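Local coordinates for protein salt-tolerant glutaminase (Micrococcus luteus, PDB 3AGD) that probably hydrolyses L-glutamine to L-glutamate and ammonium, as a salt-tolerant member of the glutaminase family with a C-terminal STAS region, at residues 16-25 and 279-290; 311-319 and 329-339. All coordinates share one frame; numbering follows the deposited sequence.

Contact 1 (16-25 and 279-290); sequences LGAVNPGETA and SPRLDEVGNSAR
E23 and L282 form a single antiparallel bridge, a hydrogen-bonded pair that ties the loop after helix 4-16 to the loop leading into helix 289-301, within the beta-lactamase-like glutaminase fold. L282 N donates 2.8 Å to E23 O, nearly straight at 169°, and E23 N returns 3.2 Å to L282 O. G22 sets its CA against the same L282 O in a CA-H...O contact of 3.2 Å.

Two arginines serve the carbonyls before the bridge. R281 runs extended past G22 and E23, and its NH1 donates 2.8 Å to N20 O, which lies at the guanidinium edge near its plane. Its NE is satisfied by water 2. R290 instead bends at chi2 and chi3, bringing NE and NH2 to V19 O in two weak bonds. N20 stacks its amide on the R290 guanidinium, the planes 14° apart, with OD1 about 3.0 Å above the guanidinium centre. This is a face contact, and the oxygen accepts its hydrogen bond from water 1, which in turn accepts from R281 N. N20 ND2 is bound to P36 O, so both ends of the amide are held; the anti placement of CG relative to the backbone N (chi1 -158°) lays it between the arginines. T24 OG1 is likewise engaged outside, by A32 O. Beyond the bridge, A25 CB touches L282 CD1, and water 3 accepts from A25 N at 3.1 Å while donating to P280 O.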
loop_
_atom_site.group_PDB
_atom_site.type_symbol
_atom_site.label_atom_id
_atom_site.label_comp_id
_atom_site.label_asym_id
_atom_site.label_seq_id
_atom_site.Cartn_x
_atom_site.Cartn_y
_atom_site.Cartn_z
ATOM N N LEU A 16 -24.346 10.913 -8.534
ATOM C CA LEU A 16 -23.556 12.103 -8.248
ATOM C C LEU A 16 -23.859 13.217 -9.235
ATOM O O LEU A 16 -23.728 14.398 -8.909
ATOM C CB LEU A 16 -22.061 11.775 -8.278
ATOM C CG LEU A 16 -21.587 10.744 -7.249
ATOM C CD1 LEU A 16 -20.060 10.682 -7.249
ATOM C CD2 LEU A 16 -22.108 11.112 -5.864
ATOM N N GLY A 17 -24.273 12.836 -10.438
ATOM C CA GLY A 17 -24.590 13.819 -11.459
ATOM C C GLY A 17 -25.895 14.567 -11.237
ATOM O O GLY A 17 -26.268 15.418 -12.045
ATOM N N ALA A 18 -26.588 14.260 -10.145
ATOM C CA ALA A 18 -27.853 14.921 -9.834
ATOM C C ALA A 18 -27.625 16.369 -9.409
ATOM O O ALA A 18 -28.555 17.177 -9.389
ATOM C CB ALA A 18 -28.583 14.163 -8.735
ATOM N N VAL A 19 -26.386 16.686 -9.055
ATOM C CA VAL A 19 -26.017 18.037 -8.647
ATOM C C VAL A 19 -24.696 18.393 -9.308
ATOM O O VAL A 19 -23.959 17.506 -9.748
ATOM C CB VAL A 19 -25.864 18.137 -7.124
ATOM C CG1 VAL A 19 -27.211 17.896 -6.458
ATOM C CG2 VAL A 19 -24.834 17.126 -6.636
ATOM N N ASN A 20 -24.388 19.685 -9.379
ATOM C CA ASN A 20 -23.150 20.118 -10.017
ATOM C C ASN A 20 -22.576 21.353 -9.316
ATOM O O ASN A 20 -22.513 22.440 -9.892
ATOM C CB ASN A 20 -23.428 20.411 -11.494
ATOM C CG ASN A 20 -22.184 20.338 -12.345
ATOM O OD1 ASN A 20 -21.117 19.961 -11.866
ATOM N ND2 ASN A 20 -22.314 20.690 -13.620
ATOM N N PRO A 21 -22.130 21.185 -8.058
ATOM C CA PRO A 21 -21.555 22.245 -7.222
ATOM C C PRO A 21 -20.200 22.777 -7.675
ATOM O O PRO A 21 -19.463 22.105 -8.401
ATOM C CB PRO A 21 -21.472 21.586 -5.852
ATOM C CG PRO A 21 -21.112 20.175 -6.209
ATOM C CD PRO A 21 -22.065 19.886 -7.363
ATOM N N GLY A 22 -19.884 23.991 -7.229
ATOM C CA GLY A 22 -18.619 24.614 -7.577
ATOM C C GLY A 22 -18.689 25.387 -8.877
ATOM O O GLY A 22 -19.774 25.681 -9.387
ATOM N N GLU A 23 -17.525 25.723 -9.416
ATOM C CA GLU A 23 -17.457 26.459 -10.666
ATOM C C GLU A 23 -16.183 26.095 -11.396
ATOM O O GLU A 23 -15.211 25.656 -10.790
ATOM C CB GLU A 23 -17.495 27.972 -10.410
ATOM C CG GLU A 23 -16.344 28.490 -9.581
ATOM C CD GLU A 23 -16.311 30.010 -9.485
ATOM O OE1 GLU A 23 -15.447 30.532 -8.750
ATOM O OE2 GLU A 23 -17.138 30.680 -10.144
ATOM N N THR A 24 -16.202 26.274 -12.708
ATOM C CA THR A 24 -15.050 25.972 -13.540
ATOM C C THR A 24 -13.899 26.927 -13.214
ATOM O O THR A 24 -14.102 27.956 -12.564
ATOM C CB THR A 24 -15.422 26.114 -15.020
ATOM O OG1 THR A 24 -15.969 27.420 -15.244
ATOM C CG2 THR A 24 -16.460 25.068 -15.409
ATOM N N ALA A 25 -12.694 26.579 -13.657
ATOM C CA ALA A 25 -11.522 27.418 -13.422
ATOM C C ALA A 25 -11.783 28.784 -14.056
ATOM O O ALA A 25 -11.939 28.888 -15.269
ATOM C CB ALA A 25 -10.286 26.773 -14.042
ATOM N N SER A 279 -14.863 16.030 -14.500
ATOM C CA SER A 279 -16.005 16.862 -14.148
ATOM C C SER A 279 -15.462 18.276 -13.965
ATOM O O SER A 279 -14.837 18.585 -12.953
ATOM C CB SER A 279 -16.665 16.363 -12.861
ATOM O OG SER A 279 -17.855 17.087 -12.614
ATOM N N PRO A 280 -15.704 19.152 -14.953
ATOM C CA PRO A 280 -15.276 20.553 -15.016
ATOM C C PRO A 280 -15.284 21.405 -13.745
ATOM O O PRO A 280 -14.265 21.993 -13.390
ATOM C CB PRO A 280 -16.179 21.135 -16.098
ATOM C CG PRO A 280 -16.349 19.980 -17.031
ATOM C CD PRO A 280 -16.622 18.848 -16.069
ATOM N N ARG A 281 -16.417 21.480 -13.059
ATOM C CA ARG A 281 -16.491 22.319 -11.870
ATOM C C ARG A 281 -15.606 21.905 -10.704
ATOM O O ARG A 281 -15.530 20.731 -10.337
ATOM C CB ARG A 281 -17.945 22.473 -11.428
ATOM C CG ARG A 281 -18.710 23.386 -12.362
ATOM C CD ARG A 281 -20.171 23.537 -11.985
ATOM N NE ARG A 281 -20.827 24.514 -12.851
ATOM C CZ ARG A 281 -22.142 24.676 -12.939
ATOM N NH1 ARG A 281 -22.952 23.925 -12.210
ATOM N NH2 ARG A 281 -22.644 25.579 -13.770
ATOM N N LEU A 282 -14.946 22.905 -10.127
ATOM C CA LEU A 282 -14.021 22.709 -9.020
ATOM C C LEU A 282 -14.589 23.142 -7.669
ATOM O O LEU A 282 -15.468 23.997 -7.596
ATOM C CB LEU A 282 -12.737 23.499 -9.288
ATOM C CG LEU A 282 -12.140 23.421 -10.700
ATOM C CD1 LEU A 282 -10.975 24.390 -10.810
ATOM C CD2 LEU A 282 -11.686 21.998 -11.008
ATOM N N ASP A 283 -14.077 22.538 -6.602
ATOM C CA ASP A 283 -14.508 22.895 -5.267
ATOM C C ASP A 283 -13.669 24.086 -4.825
ATOM O O ASP A 283 -12.889 24.642 -5.595
ATOM C CB ASP A 283 -14.332 21.724 -4.295
ATOM C CG ASP A 283 -12.952 21.091 -4.375
ATOM O OD1 ASP A 283 -11.965 21.826 -4.574
ATOM O OD2 ASP A 283 -12.855 19.854 -4.222
ATOM N N GLU A 284 -13.794 24.488 -3.584
ATOM C CA GLU A 284 -13.027 25.651 -3.189
ATOM C C GLU A 284 -11.516 25.487 -3.104
ATOM O O GLU A 284 -10.779 26.461 -3.132
ATOM C CB GLU A 284 -13.591 26.224 -1.906
ATOM C CG GLU A 284 -14.909 26.961 -2.129
ATOM C CD GLU A 284 -15.410 27.658 -0.880
ATOM O OE1 GLU A 284 -15.722 26.959 0.109
ATOM O OE2 GLU A 284 -15.490 28.907 -0.886
ATOM N N VAL A 285 -11.025 24.286 -2.966
ATOM C CA VAL A 285 -9.579 24.177 -2.981
ATOM C C VAL A 285 -9.028 24.028 -4.413
ATOM O O VAL A 285 -7.816 23.911 -4.605
ATOM C CB VAL A 285 -9.099 23.003 -2.133
ATOM C CG1 VAL A 285 -9.442 23.256 -0.676
ATOM C CG2 VAL A 285 -9.742 21.712 -2.609
ATOM N N GLY A 286 -9.907 24.012 -5.413
ATOM C CA GLY A 286 -9.435 23.881 -6.780
ATOM C C GLY A 286 -9.376 22.479 -7.368
ATOM O O GLY A 286 -8.728 22.275 -8.392
ATOM N N ASN A 287 -10.023 21.507 -6.732
ATOM C CA ASN A 287 -10.038 20.144 -7.269
ATOM C C ASN A 287 -11.423 19.880 -7.860
ATOM O O ASN A 287 -12.403 20.517 -7.471
ATOM C CB ASN A 287 -9.769 19.103 -6.175
ATOM C CG ASN A 287 -8.344 19.151 -5.643
ATOM O OD1 ASN A 287 -7.382 19.237 -6.408
ATOM N ND2 ASN A 287 -8.203 19.075 -4.323
ATOM N N SER A 288 -11.509 18.945 -8.800
ATOM C CA SER A 288 -12.802 18.617 -9.391
ATOM C C SER A 288 -13.736 18.166 -8.270
ATOM O O SER A 288 -13.451 17.189 -7.574
ATOM C CB SER A 288 -12.652 17.493 -10.410
ATOM O OG SER A 288 -13.923 17.037 -10.826
ATOM N N ALA A 289 -14.845 18.879 -8.096
ATOM C CA ALA A 289 -15.806 18.554 -7.047
ATOM C C ALA A 289 -16.364 17.135 -7.143
ATOM O O ALA A 289 -16.253 16.359 -6.193
ATOM C CB ALA A 289 -16.942 19.564 -7.050
ATOM N N ARG A 290 -16.968 16.790 -8.277
ATOM C CA ARG A 290 -17.531 15.448 -8.445
ATOM C C ARG A 290 -16.435 14.422 -8.681
ATOM O O ARG A 290 -16.610 13.246 -8.374
ATOM C CB ARG A 290 -18.474 15.390 -9.639
ATOM C CG ARG A 290 -19.722 16.221 -9.562
ATOM C CD ARG A 290 -20.038 16.616 -10.985
ATOM N NE ARG A 290 -21.453 16.687 -11.287
ATOM C CZ ARG A 290 -21.924 17.005 -12.486
ATOM N NH1 ARG A 290 -21.084 17.279 -13.479
ATOM N NH2 ARG A 290 -23.230 17.042 -12.692
HETATM O O HOH W 1 -18.980 20.169 -13.725
HETATM O O HOH W 2 -19.408 27.148 -13.620
HETATM O O HOH W 3 -12.778 23.600 -14.587
#

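Contact 2 (311-319 and 329-339); sequences SLGGTAVRF and LHLQGVIRFGG
A classic beta bulge marks the antiparallel hairpin of strands 317-323 and 326-332, with R318 and F319 both facing H330. H330 O takes R318 N at 2.7 Å and, weakly, F319 N, while H330 N donates back to F319 O. On the face they share, the F319 and H330 rings form an offset stack, centroids 4.3 Å apart and planes 23° from parallel. F319 CZ lies over the imidazole toward its rim, and H330 CB sits over the phenyl face in a CH-pi contact.

Q332 holds the turn into strand 317-323 through both ends of its amide. NE2 donates 2.9 Å to T315 O, in the carbonyl plane, and OE1 receives R318 NH1 at 2.6 Å. The guanidinium offers its edge to this oxygen, its plane turned 87° from the amide; extended R318 reaches it with CG anti to the backbone N (chi1 -172°). Q332 of the second subunit also donates to OE1, placing this pair at the subunit interface. Past the corner at G333, L312 CD2 packs on I335 CG1. A bulged hairpin whose second strand also pairs in parallel with strand 406-417 and leads toward helix 337-349 is consistent with the alpha/beta fold of STAS domains.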
loop_
_atom_site.group_PDB
_atom_site.type_symbol
_atom_site.label_atom_id
_atom_site.label_comp_id
_atom_site.label_asym_id
_atom_site.label_seq_id
_atom_site.Cartn_x
_atom_site.Cartn_y
_atom_site.Cartn_z
ATOM N N SER A 311 -2.666 -9.443 -0.870
ATOM C CA SER A 311 -1.433 -9.994 -1.418
ATOM C C SER A 311 -1.562 -11.464 -1.779
ATOM O O SER A 311 -2.388 -12.177 -1.215
ATOM C CB SER A 311 -0.285 -9.822 -0.425
ATOM O OG SER A 311 -0.027 -8.452 -0.187
ATOM N N LEU A 312 -0.744 -11.906 -2.728
ATOM C CA LEU A 312 -0.753 -13.299 -3.154
ATOM C C LEU A 312 -0.501 -14.176 -1.938
ATOM O O LEU A 312 -1.266 -15.097 -1.650
ATOM C CB LEU A 312 0.342 -13.551 -4.190
ATOM C CG LEU A 312 0.439 -15.002 -4.673
ATOM C CD1 LEU A 312 -0.878 -15.406 -5.331
ATOM C CD2 LEU A 312 1.595 -15.148 -5.643
ATOM N N GLY A 313 0.585 -13.876 -1.232
ATOM C CA GLY A 313 0.939 -14.632 -0.045
ATOM C C GLY A 313 1.027 -16.133 -0.256
ATOM O O GLY A 313 1.654 -16.602 -1.209
ATOM N N GLY A 314 0.386 -16.880 0.641
ATOM C CA GLY A 314 0.399 -18.329 0.571
ATOM C C GLY A 314 -0.217 -18.910 -0.686
ATOM O O GLY A 314 0.012 -20.075 -1.002
ATOM N N THR A 315 -0.996 -18.113 -1.408
ATOM C CA THR A 315 -1.625 -18.592 -2.630
ATOM C C THR A 315 -0.570 -18.823 -3.715
ATOM O O THR A 315 -0.847 -19.423 -4.755
ATOM C CB THR A 315 -2.712 -17.604 -3.109
ATOM O OG1 THR A 315 -3.791 -17.612 -2.163
ATOM C CG2 THR A 315 -3.256 -17.999 -4.483
ATOM N N ALA A 316 0.647 -18.355 -3.458
ATOM C CA ALA A 316 1.745 -18.555 -4.391
ATOM C C ALA A 316 1.931 -20.069 -4.530
ATOM O O ALA A 316 2.464 -20.560 -5.525
ATOM C CB ALA A 316 3.018 -17.902 -3.856
ATOM N N VAL A 317 1.494 -20.809 -3.515
ATOM C CA VAL A 317 1.577 -22.263 -3.561
ATOM C C VAL A 317 0.214 -22.758 -4.037
ATOM O O VAL A 317 -0.765 -22.715 -3.289
ATOM C CB VAL A 317 1.888 -22.869 -2.171
ATOM C CG1 VAL A 317 1.871 -24.388 -2.252
ATOM C CG2 VAL A 317 3.257 -22.391 -1.684
ATOM N N ARG A 318 0.152 -23.209 -5.288
ATOM C CA ARG A 318 -1.094 -23.705 -5.876
ATOM C C ARG A 318 -1.516 -25.011 -5.192
ATOM O O ARG A 318 -2.695 -25.224 -4.918
ATOM C CB ARG A 318 -0.902 -23.918 -7.385
ATOM C CG ARG A 318 -2.163 -24.244 -8.172
ATOM C CD ARG A 318 -1.831 -24.377 -9.661
ATOM N NE ARG A 318 -2.977 -24.754 -10.488
ATOM C CZ ARG A 318 -3.938 -23.922 -10.887
ATOM N NH1 ARG A 318 -3.911 -22.639 -10.543
ATOM N NH2 ARG A 318 -4.928 -24.375 -11.645
ATOM N N PHE A 319 -0.546 -25.884 -4.934
ATOM C CA PHE A 319 -0.793 -27.151 -4.251
ATOM C C PHE A 319 0.502 -27.922 -4.009
ATOM O O PHE A 319 1.533 -27.641 -4.623
ATOM C CB PHE A 319 -1.787 -28.036 -5.029
ATOM C CG PHE A 319 -1.247 -28.604 -6.325
ATOM C CD1 PHE A 319 -1.800 -28.228 -7.544
ATOM C CD2 PHE A 319 -0.226 -29.555 -6.322
ATOM C CE1 PHE A 319 -1.350 -28.791 -8.744
ATOM C CE2 PHE A 319 0.234 -30.125 -7.514
ATOM C CZ PHE A 319 -0.330 -29.743 -8.727
ATOM N N LEU A 329 5.175 -29.879 -6.184
ATOM C CA LEU A 329 4.906 -28.565 -5.629
ATOM C C LEU A 329 4.683 -27.590 -6.785
ATOM O O LEU A 329 5.627 -27.219 -7.481
ATOM C CB LEU A 329 6.106 -28.130 -4.788
ATOM C CG LEU A 329 5.972 -27.037 -3.725
ATOM C CD1 LEU A 329 7.374 -26.659 -3.271
ATOM C CD2 LEU A 329 5.263 -25.818 -4.271
ATOM N N HIS A 330 3.434 -27.184 -6.993
ATOM C CA HIS A 330 3.110 -26.252 -8.069
ATOM C C HIS A 330 2.868 -24.829 -7.557
ATOM O O HIS A 330 2.049 -24.610 -6.660
ATOM C CB HIS A 330 1.884 -26.751 -8.836
ATOM C CG HIS A 330 2.170 -27.905 -9.746
ATOM N ND1 HIS A 330 2.814 -29.046 -9.322
ATOM C CD2 HIS A 330 1.904 -28.091 -11.062
ATOM C CE1 HIS A 330 2.934 -29.887 -10.335
ATOM N NE2 HIS A 330 2.390 -29.330 -11.402
ATOM N N LEU A 331 3.590 -23.872 -8.139
ATOM C CA LEU A 331 3.488 -22.468 -7.766
ATOM C C LEU A 331 2.636 -21.701 -8.779
ATOM O O LEU A 331 2.347 -22.207 -9.863
ATOM C CB LEU A 331 4.891 -21.853 -7.684
ATOM C CG LEU A 331 5.899 -22.608 -6.807
ATOM C CD1 LEU A 331 7.206 -21.832 -6.726
ATOM C CD2 LEU A 331 5.314 -22.798 -5.414
ATOM N N GLN A 332 2.237 -20.479 -8.429
ATOM C CA GLN A 332 1.404 -19.670 -9.324
ATOM C C GLN A 332 1.397 -18.205 -8.885
ATOM O O GLN A 332 1.865 -17.880 -7.793
ATOM C CB GLN A 332 -0.034 -20.203 -9.311
ATOM C CG GLN A 332 -0.748 -19.942 -7.990
ATOM C CD GLN A 332 -2.083 -20.651 -7.867
ATOM O OE1 GLN A 332 -2.719 -20.983 -8.866
ATOM N NE2 GLN A 332 -2.523 -20.870 -6.631
ATOM N N GLY A 333 0.867 -17.337 -9.750
ATOM C CA GLY A 333 0.758 -15.914 -9.455
ATOM C C GLY A 333 1.976 -15.042 -9.693
ATOM O O GLY A 333 2.981 -15.482 -10.255
ATOM N N VAL A 334 1.868 -13.783 -9.275
ATOM C CA VAL A 334 2.959 -12.820 -9.400
ATOM C C VAL A 334 3.783 -12.972 -8.129
ATOM O O VAL A 334 3.378 -12.519 -7.058
ATOM C CB VAL A 334 2.419 -11.377 -9.494
ATOM C CG1 VAL A 334 3.551 -10.375 -9.329
ATOM C CG2 VAL A 334 1.726 -11.180 -10.833
ATOM N N ILE A 335 4.945 -13.602 -8.252
ATOM C CA ILE A 335 5.779 -13.856 -7.093
ATOM C C ILE A 335 6.886 -12.858 -6.792
ATOM O O ILE A 335 7.778 -12.617 -7.606
ATOM C CB ILE A 335 6.391 -15.271 -7.182
ATOM C CG1 ILE A 335 5.264 -16.305 -7.254
ATOM C CG2 ILE A 335 7.279 -15.543 -5.967
ATOM C CD1 ILE A 335 5.749 -17.738 -7.391
ATOM N N ARG A 336 6.808 -12.287 -5.595
ATOM C CA ARG A 336 7.791 -11.337 -5.098
ATOM C C ARG A 336 8.129 -11.833 -3.694
ATOM O O ARG A 336 7.995 -13.027 -3.422
ATOM C CB ARG A 336 7.196 -9.929 -5.074
ATOM C CG ARG A 336 6.843 -9.418 -6.474
ATOM C CD ARG A 336 5.969 -8.174 -6.443
ATOM N NE ARG A 336 6.709 -6.924 -6.602
ATOM C CZ ARG A 336 7.630 -6.477 -5.757
ATOM N NH1 ARG A 336 7.937 -7.185 -4.684
ATOM N NH2 ARG A 336 8.232 -5.315 -5.974
ATOM N N PHE A 337 8.556 -10.952 -2.798
ATOM C CA PHE A 337 8.897 -11.406 -1.454
ATOM C C PHE A 337 7.796 -12.236 -0.800
ATOM O O PHE A 337 8.043 -13.347 -0.337
ATOM C CB PHE A 337 9.211 -10.238 -0.525
ATOM C CG PHE A 337 9.520 -10.672 0.881
ATOM C CD1 PHE A 337 10.793 -11.133 1.218
ATOM C CD2 PHE A 337 8.520 -10.698 1.849
ATOM C CE1 PHE A 337 11.061 -11.615 2.504
ATOM C CE2 PHE A 337 8.780 -11.181 3.138
ATOM C CZ PHE A 337 10.052 -11.639 3.463
ATOM N N GLY A 338 6.589 -11.676 -0.758
ATOM C CA GLY A 338 5.461 -12.350 -0.139
ATOM C C GLY A 338 5.228 -13.792 -0.542
ATOM O O GLY A 338 5.073 -14.667 0.316
ATOM N N GLY A 339 5.178 -14.042 -1.845
ATOM C CA GLY A 339 4.961 -15.393 -2.325
ATOM C C GLY A 339 6.160 -16.290 -2.075
ATOM O O GLY A 339 6.003 -17.453 -1.706
#

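Contact 1 belongs to the glutaminase region and contact 2 to the STAS region, on opposite sides of the chain's centre. Their centres are 43 Å apart and their nearest atoms about 27 Å. They follow in series: contact 1 closes at the start of helix 289-301, and the chain continues from that helix to strand 317-323 of contact 2. Only contact 1 approaches the residues that bind L-glutamate in a structure of this protein (the ligand is absent here), with the L282 side chain about 4 Å from that of V261 and A25 about 9 Å from E160, side chain to side chain. Contact 2 instead meets the second subunit, whereas no other chain of the assembly touches contact 1.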